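Local coordinates for DNA replication initiator (Cdc21/Cdc54) (Methanothermobacter thermautotrophicus, PDB 1LTL), which probably unwinds DNA at replication as an ATP-dependent MCM helicase, of which this chain is the zinc-binding, double-hexamer-forming N-terminal part, at residues Lys17-Phe21 / Phe54-Leu58. Coordinates in Å, arbitrary orientation, origin at the centre of the assembly. Residue numbers count along the deposited sequence, not the author numbering.
Sequences KFEEF and FDPDL
One aspartate can cap a helix and pair with a neighbouring one. Residues 17-21 form the last turn of helix 11-21; residues 54-58 run from the last residue of helix 48-54, through the link 55-57, to the first of helix 58-64. They run antiparallel, Lys17 CA 7.8 Å from Leu58 CA and Phe21 CA 6.8 Å from Phe54 CA. Lys17 (chi1 m, then all t) reaches along the link until NZ lies 3.5 Å from Asp55 OD2, a salt bridge, with CD 4.1 Å from Leu58 CD1; its carbonyl O comes within 3.0 Å of Phe54 CZ. Asp55 (phi/psi -173/131, chi1 t) makes a capping bond at the turn leading into helix 58-64: OD1 accepts from Leu58 N at 3.0 Å and, weakly, from Asp57 N at 2.6 Å. Phe18 starts away from the link, but its ring swings back so that Leu58 CD2 sits over one face, 3.9 Å from the centroid, a CH-pi contact. Glu20 CB lies 3.8 Å from Phe54 CZ. Phe21 (chi1 t) turns its ring edge to the face of Phe54 (also t) in an offset edge-to-face pair, centroids 5.5 Å apart, planes at 73°; its CB lies over the same Phe54 ring, 4.1 Å from the centroid. The contact joins one helix end to the link between two others by aromatic and aliphatic packing with a Lys-Asp salt bridge beside it, within the largely helical MCM N-terminal domain, away from the zinc site. Beyond it, Phe18 packs on Val69, Ala73 and Ala76 of helix 66-77; Phe21 meets Tyr27 of helix 25-37 and Asp50 of helix 48-54.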
loop_
_atom_site.group_PDB
_atom_site.type_symbol
_atom_site.label_atom_id
_atom_site.label_comp_id
_atom_site.label_asym_id
_atom_site.label_seq_id
_atom_site.Cartn_x
_atom_site.Cartn_y
_atom_site.Cartn_z
ATOM N N LYS A 17 33.298 27.283 28.354
ATOM C CA LYS A 17 33.900 28.599 28.271
ATOM C C LYS A 17 32.929 29.651 28.769
ATOM O O LYS A 17 33.310 30.577 29.478
ATOM C CB LYS A 17 34.303 28.922 26.833
ATOM C CG LYS A 17 35.508 28.149 26.322
ATOM C CD LYS A 17 36.004 28.699 24.982
ATOM C CE LYS A 17 37.277 27.998 24.518
ATOM N NZ LYS A 17 37.829 28.565 23.253
ATOM N N PHE A 18 31.665 29.501 28.401
ATOM C CA PHE A 18 30.650 30.457 28.816
ATOM C C PHE A 18 30.282 30.323 30.283
ATOM O O PHE A 18 30.144 31.320 30.990
ATOM C CB PHE A 18 29.402 30.304 27.945
ATOM C CG PHE A 18 29.327 31.294 26.831
ATOM C CD1 PHE A 18 29.105 30.879 25.531
ATOM C CD2 PHE A 18 29.476 32.650 27.086
ATOM C CE1 PHE A 18 29.035 31.805 24.500
ATOM C CE2 PHE A 18 29.407 33.581 26.061
ATOM C CZ PHE A 18 29.185 33.159 24.766
ATOM N N GLU A 19 30.123 29.090 30.742
ATOM C CA GLU A 19 29.779 28.882 32.130
ATOM C C GLU A 19 30.762 29.585 33.048
ATOM O O GLU A 19 30.442 29.882 34.196
ATOM C CB GLU A 19 29.729 27.398 32.457
ATOM C CG GLU A 19 28.464 26.746 31.975
ATOM C CD GLU A 19 28.263 25.369 32.562
ATOM O OE1 GLU A 19 29.057 24.458 32.231
ATOM O OE2 GLU A 19 27.316 25.204 33.362
ATOM N N GLU A 20 31.958 29.862 32.546
ATOM C CA GLU A 20 32.949 30.551 33.357
ATOM C C GLU A 20 32.807 32.057 33.217
ATOM O O GLU A 20 32.928 32.785 34.198
ATOM C CB GLU A 20 34.356 30.108 32.967
ATOM C CG GLU A 20 34.706 28.710 33.454
ATOM C CD GLU A 20 36.041 28.222 32.917
ATOM O OE1 GLU A 20 37.037 28.980 33.011
ATOM O OE2 GLU A 20 36.090 27.078 32.404
ATOM N N PHE A 21 32.540 32.526 32.005
ATOM C CA PHE A 21 32.373 33.953 31.784
ATOM C C PHE A 21 31.203 34.434 32.642
ATOM O O PHE A 21 31.205 35.551 33.169
ATOM C CB PHE A 21 32.075 34.233 30.314
ATOM C CG PHE A 21 31.940 35.688 29.999
ATOM C CD1 PHE A 21 33.063 36.476 29.798
ATOM C CD2 PHE A 21 30.688 36.281 29.938
ATOM C CE1 PHE A 21 32.936 37.837 29.541
ATOM C CE2 PHE A 21 30.553 37.637 29.682
ATOM C CZ PHE A 21 31.678 38.416 29.484
ATOM N N PHE A 54 38.202 37.886 28.491
ATOM C CA PHE A 54 38.025 36.540 29.003
ATOM C C PHE A 54 38.566 35.501 28.028
ATOM O O PHE A 54 39.107 34.481 28.441
ATOM C CB PHE A 54 36.547 36.263 29.273
ATOM C CG PHE A 54 36.256 34.829 29.586
ATOM C CD1 PHE A 54 36.528 34.304 30.842
ATOM C CD2 PHE A 54 35.760 33.985 28.603
ATOM C CE1 PHE A 54 36.312 32.946 31.114
ATOM C CE2 PHE A 54 35.541 32.635 28.861
ATOM C CZ PHE A 54 35.819 32.114 30.118
ATOM N N ASP A 55 38.420 35.758 26.732
ATOM C CA ASP A 55 38.897 34.822 25.717
ATOM C C ASP A 55 38.752 35.466 24.345
ATOM O O ASP A 55 37.706 36.009 24.019
ATOM C CB ASP A 55 38.080 33.526 25.774
ATOM C CG ASP A 55 38.623 32.447 24.856
ATOM O OD1 ASP A 55 38.941 32.759 23.691
ATOM O OD2 ASP A 55 38.718 31.278 25.293
ATOM N N PRO A 56 39.809 35.423 23.523
ATOM C CA PRO A 56 39.763 36.014 22.185
ATOM C C PRO A 56 39.155 35.068 21.150
ATOM O O PRO A 56 38.567 35.516 20.178
ATOM C CB PRO A 56 41.228 36.304 21.902
ATOM C CG PRO A 56 41.887 35.089 22.482
ATOM C CD PRO A 56 41.178 34.966 23.835
ATOM N N ASP A 57 39.307 33.763 21.365
ATOM C CA ASP A 57 38.774 32.763 20.439
ATOM C C ASP A 57 37.254 32.660 20.480
ATOM O O ASP A 57 36.608 32.444 19.450
ATOM C CB ASP A 57 39.372 31.377 20.715
ATOM C CG ASP A 57 40.787 31.219 20.163
ATOM O OD1 ASP A 57 41.305 30.075 20.190
ATOM O OD2 ASP A 57 41.378 32.228 19.707
ATOM N N LEU A 58 36.684 32.794 21.671
ATOM C CA LEU A 58 35.241 32.725 21.804
ATOM C C LEU A 58 34.656 33.994 21.210
ATOM O O LEU A 58 33.685 33.943 20.465
ATOM C CB LEU A 58 34.835 32.615 23.269
ATOM C CG LEU A 58 33.353 32.345 23.494
ATOM C CD1 LEU A 58 33.047 30.907 23.106
ATOM C CD2 LEU A 58 32.992 32.596 24.950
#